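Local coordinates for protein endo-1,4-beta-xylanase C (Paenibacillus barcinonensis, PDB 4XUR) that hydrolyses internal beta-1,4-xylosidic linkages of xylan, and is represented here by its CBM22-2 domain, which binds xylan chains, at residues A[75-88]-A[162-174]. Residues are numbered along the deposited sequence; the frame is centred on the assembly and turned at random.
Sequences TVHISFWAMYDEGP and IPFYVDDVQITAT. With CA (calcium ion), chain G.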
# COMPACT_ATOMS: atom_id res chain seq x y z
N THR A 75 11.32 0.88 -15.48
CA THR A 75 11.40 1.48 -14.15
C THR A 75 10.27 2.56 -14.08
O THR A 75 10.04 3.33 -15.06
CB THR A 75 12.77 2.14 -13.96
OG1 THR A 75 13.77 1.13 -14.08
CG2 THR A 75 12.88 2.82 -12.61
N VAL A 76 9.53 2.56 -13.00
CA VAL A 76 8.45 3.45 -12.79
C VAL A 76 8.60 4.13 -11.41
O VAL A 76 9.35 3.67 -10.59
CB VAL A 76 7.08 2.76 -12.98
CG1 VAL A 76 6.93 2.22 -14.38
CG2 VAL A 76 6.85 1.62 -11.99
N HIS A 77 7.90 5.25 -11.21
CA HIS A 77 7.92 5.94 -9.92
C HIS A 77 6.58 5.77 -9.24
O HIS A 77 5.55 6.06 -9.84
CB HIS A 77 8.23 7.43 -10.10
CG HIS A 77 8.60 8.10 -8.82
ND1 HIS A 77 9.77 7.85 -8.16
CD2 HIS A 77 7.94 9.05 -8.08
CE1 HIS A 77 9.84 8.60 -7.06
NE2 HIS A 77 8.74 9.33 -6.99
N ILE A 78 6.60 5.23 -8.02
CA ILE A 78 5.38 5.07 -7.23
C ILE A 78 5.39 6.00 -6.04
O ILE A 78 6.38 6.10 -5.28
CB ILE A 78 5.16 3.64 -6.72
CG1 ILE A 78 5.17 2.68 -7.88
CG2 ILE A 78 3.87 3.56 -5.94
CD1 ILE A 78 4.58 1.29 -7.57
N SER A 79 4.26 6.62 -5.83
CA SER A 79 4.03 7.44 -4.60
C SER A 79 2.63 7.32 -4.06
O SER A 79 1.70 6.90 -4.73
CB SER A 79 4.29 8.90 -4.93
OG SER A 79 3.36 9.38 -5.92
N PHE A 80 2.50 7.67 -2.76
CA PHE A 80 1.19 7.77 -2.09
C PHE A 80 1.32 8.53 -0.80
O PHE A 80 2.40 8.66 -0.30
CB PHE A 80 0.53 6.40 -1.85
CG PHE A 80 1.18 5.52 -0.81
CD1 PHE A 80 2.15 4.58 -1.17
CD2 PHE A 80 0.72 5.52 0.52
CE1 PHE A 80 2.67 3.68 -0.23
CE2 PHE A 80 1.26 4.66 1.46
CZ PHE A 80 2.23 3.74 1.08
N TRP A 81 0.18 9.00 -0.29
CA TRP A 81 0.11 9.72 1.00
C TRP A 81 -0.56 8.88 2.00
O TRP A 81 -1.53 8.18 1.68
CB TRP A 81 -0.64 11.02 0.82
CG TRP A 81 0.10 12.01 -0.07
CD1 TRP A 81 0.13 12.01 -1.42
CD2 TRP A 81 0.84 13.16 0.35
NE1 TRP A 81 0.92 13.02 -1.89
CE2 TRP A 81 1.39 13.73 -0.82
CE3 TRP A 81 1.20 13.67 1.58
CZ2 TRP A 81 2.17 14.89 -0.78
CZ3 TRP A 81 1.99 14.82 1.61
CH2 TRP A 81 2.49 15.38 0.45
N ALA A 82 -0.06 8.92 3.23
CA ALA A 82 -0.61 8.09 4.31
C ALA A 82 -0.76 8.92 5.55
O ALA A 82 -0.02 9.92 5.73
CB ALA A 82 0.28 6.89 4.57
N MET A 83 -1.72 8.52 6.39
CA MET A 83 -2.02 9.20 7.69
C MET A 83 -2.61 8.20 8.67
O MET A 83 -3.33 7.29 8.29
CB MET A 83 -2.93 10.41 7.45
CG MET A 83 -3.17 11.30 8.70
SD MET A 83 -4.56 10.74 9.71
CE MET A 83 -5.91 11.37 8.74
N TYR A 84 -2.33 8.43 9.99
CA TYR A 84 -2.99 7.70 11.07
C TYR A 84 -3.39 8.75 12.16
O TYR A 84 -2.74 9.70 12.32
CB TYR A 84 -2.09 6.59 11.62
CG TYR A 84 -0.98 7.01 12.59
CD1 TYR A 84 0.21 7.59 12.12
CD2 TYR A 84 -1.16 6.89 13.96
CE1 TYR A 84 1.24 7.93 12.98
CE2 TYR A 84 -0.13 7.25 14.84
CZ TYR A 84 1.00 7.83 14.38
OH TYR A 84 2.00 8.19 15.27
N ASP A 85 -4.51 8.49 12.83
CA ASP A 85 -4.97 9.42 13.89
C ASP A 85 -5.45 8.73 15.21
O ASP A 85 -6.33 9.25 15.87
CB ASP A 85 -6.04 10.39 13.31
CG ASP A 85 -7.31 9.71 12.83
OD1 ASP A 85 -7.64 8.57 13.29
OD2 ASP A 85 -8.02 10.31 11.98
N GLU A 86 -4.80 7.63 15.58
CA GLU A 86 -4.90 7.06 16.93
C GLU A 86 -3.67 6.28 17.34
O GLU A 86 -2.96 5.73 16.52
CB GLU A 86 -6.21 6.26 17.08
CG GLU A 86 -6.27 4.96 16.35
CD GLU A 86 -7.56 4.21 16.58
OE1 GLU A 86 -8.65 4.76 16.27
OE2 GLU A 86 -7.47 3.06 17.05
N GLY A 87 -3.41 6.20 18.63
CA GLY A 87 -2.31 5.39 19.13
C GLY A 87 -1.03 6.18 19.42
O GLY A 87 -1.09 7.26 20.02
N PRO A 88 0.14 5.69 18.97
CA PRO A 88 1.39 6.28 19.37
C PRO A 88 1.57 7.66 18.76
O PRO A 88 0.76 8.09 17.92
CB PRO A 88 2.45 5.33 18.80
CG PRO A 88 1.76 4.70 17.60
CD PRO A 88 0.33 4.55 18.05
N ILE A 162 -2.40 -0.34 14.33
CA ILE A 162 -3.29 0.76 14.27
C ILE A 162 -3.92 0.93 12.88
O ILE A 162 -3.28 0.61 11.85
CB ILE A 162 -2.61 2.12 14.65
CG1 ILE A 162 -1.36 2.35 13.81
CG2 ILE A 162 -2.32 2.15 16.13
CD1 ILE A 162 -1.27 3.76 13.34
N PRO A 163 -5.18 1.42 12.81
CA PRO A 163 -5.77 1.74 11.52
C PRO A 163 -5.08 2.92 10.87
O PRO A 163 -4.46 3.75 11.56
CB PRO A 163 -7.22 2.11 11.87
CG PRO A 163 -7.11 2.69 13.26
CD PRO A 163 -6.03 1.89 13.95
N PHE A 164 -5.14 3.03 9.54
CA PHE A 164 -4.54 4.14 8.84
C PHE A 164 -5.18 4.36 7.45
O PHE A 164 -5.87 3.51 6.95
CB PHE A 164 -3.01 4.00 8.71
CG PHE A 164 -2.55 2.83 7.85
CD1 PHE A 164 -2.48 2.96 6.50
CD2 PHE A 164 -2.19 1.64 8.43
CE1 PHE A 164 -2.06 1.89 5.72
CE2 PHE A 164 -1.73 0.58 7.67
CZ PHE A 164 -1.69 0.73 6.30
N TYR A 165 -4.94 5.54 6.93
CA TYR A 165 -5.50 6.05 5.68
C TYR A 165 -4.43 6.14 4.63
O TYR A 165 -3.30 6.47 4.94
CB TYR A 165 -6.08 7.48 5.88
CG TYR A 165 -7.11 7.55 7.01
CD1 TYR A 165 -6.69 7.68 8.35
CD2 TYR A 165 -8.46 7.38 6.73
CE1 TYR A 165 -7.66 7.72 9.40
CE2 TYR A 165 -9.43 7.39 7.74
CZ TYR A 165 -8.99 7.60 9.08
OH TYR A 165 -9.93 7.61 10.09
N VAL A 166 -4.80 5.84 3.38
CA VAL A 166 -3.96 6.23 2.24
C VAL A 166 -4.77 7.01 1.19
O VAL A 166 -5.99 6.87 1.15
CB VAL A 166 -3.30 5.03 1.48
CG1 VAL A 166 -2.40 4.23 2.43
CG2 VAL A 166 -4.32 4.12 0.84
N ASP A 167 -4.10 7.85 0.43
CA ASP A 167 -4.72 8.70 -0.58
C ASP A 167 -3.71 9.11 -1.66
O ASP A 167 -2.50 8.98 -1.48
CB ASP A 167 -5.32 9.97 0.09
CG ASP A 167 -6.44 10.60 -0.68
OD1 ASP A 167 -6.97 10.04 -1.69
OD2 ASP A 167 -6.85 11.69 -0.22
N ASP A 168 -4.21 9.58 -2.79
CA ASP A 168 -3.39 10.17 -3.86
C ASP A 168 -2.23 9.24 -4.30
O ASP A 168 -1.05 9.65 -4.35
CB ASP A 168 -2.88 11.56 -3.46
CG ASP A 168 -3.99 12.62 -3.47
OD1 ASP A 168 -5.06 12.43 -4.14
OD2 ASP A 168 -3.82 13.65 -2.76
N VAL A 169 -2.58 8.00 -4.59
CA VAL A 169 -1.64 6.98 -5.06
C VAL A 169 -1.42 7.25 -6.54
O VAL A 169 -2.39 7.44 -7.30
CB VAL A 169 -2.21 5.56 -4.92
CG1 VAL A 169 -1.17 4.58 -5.40
CG2 VAL A 169 -2.57 5.26 -3.48
N GLN A 170 -0.16 7.33 -6.95
CA GLN A 170 0.17 7.61 -8.31
C GLN A 170 1.36 6.79 -8.74
O GLN A 170 2.31 6.61 -7.98
CB GLN A 170 0.45 9.10 -8.45
CG GLN A 170 0.64 9.58 -9.88
CD GLN A 170 0.61 11.12 -9.97
OE1 GLN A 170 -0.41 11.73 -9.76
NE2 GLN A 170 1.76 11.74 -10.29
N ILE A 171 1.32 6.29 -10.00
CA ILE A 171 2.50 5.71 -10.60
C ILE A 171 2.82 6.45 -11.93
O ILE A 171 1.93 6.74 -12.68
CB ILE A 171 2.30 4.23 -10.97
CG1 ILE A 171 1.89 3.42 -9.70
CG2 ILE A 171 3.54 3.66 -11.58
CD1 ILE A 171 1.59 1.93 -9.88
N THR A 172 4.07 6.76 -12.18
CA THR A 172 4.42 7.52 -13.31
C THR A 172 5.62 6.94 -14.01
O THR A 172 6.42 6.28 -13.43
CB THR A 172 4.65 9.00 -12.92
OG1 THR A 172 5.58 9.05 -11.86
CG2 THR A 172 3.33 9.67 -12.44
N ALA A 173 5.67 7.19 -15.32
CA ALA A 173 6.81 6.83 -16.16
C ALA A 173 8.05 7.62 -15.86
O ALA A 173 7.97 8.74 -15.34
CB ALA A 173 6.40 7.09 -17.63
N THR A 174 9.19 7.04 -16.19
CA THR A 174 10.52 7.61 -15.95
C THR A 174 11.36 7.57 -17.23
O THR A 174 10.92 6.92 -18.24
CB THR A 174 11.35 6.82 -14.91
OG1 THR A 174 11.69 5.53 -15.43
CG2 THR A 174 10.58 6.68 -13.60
CA CA G . -8.75 11.75 -1.89
O HOH W 1 8.79 4.18 -17.31
O HOH W 2 1.24 10.89 -4.77
O HOH W 3 -7.61 13.08 -3.21
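The carbonyl oxygen T75 O takes two bonds. T174 OG1 donates to it at 2.8 Å, from above the carbonyl plane. A water also donates to it, and this water accepts from T174 N. From here strands 75-83 and 164-173 run antiparallel. H77 and T172, S79 and Q170, W81 and D167, and M83 and Y165 are hydrogen-bonded pairs. Y165 N to M83 O is short, 2.7 Å, and nearly straight at 175°. Between S79 and W81 the register slips by one residue, a beta bulge that puts D168 and V169 opposite F80. A water joins D168 O to S79 OG there.

One face is apolar. I78 CG1 lies alongside I171 CG1 at 3.8 Å, and V169 CG2 meets F80 CB at 3.7 Å. On the other face D167 grips the calcium ion with OD1 and OD2, each at 2.5 Å. H44 N also donates to OD2, and D19, E21, S46 and R48 complete the site. A water on the metal also donates to D168 OD1. M83 and Y165 make a Met-aromatic contact. M83 CG is anti to its backbone N (chi1 -172°) and the chain then bends twice, which brings CE to 3.8 Å from Y165 CD1. Y165 OH bonds K51 NZ; replacing this tyrosine by alanine would probably deprive K51 of that partner and leave the M83 methyl without its ring.

The pair lies inside a beta-sandwich. Strand 124-131 flanks 75-83, while strands 16-18 and 48-53 pair with 164-173. I78, F80, F164 and V169 pack on strand 139-147 of the opposing sheet.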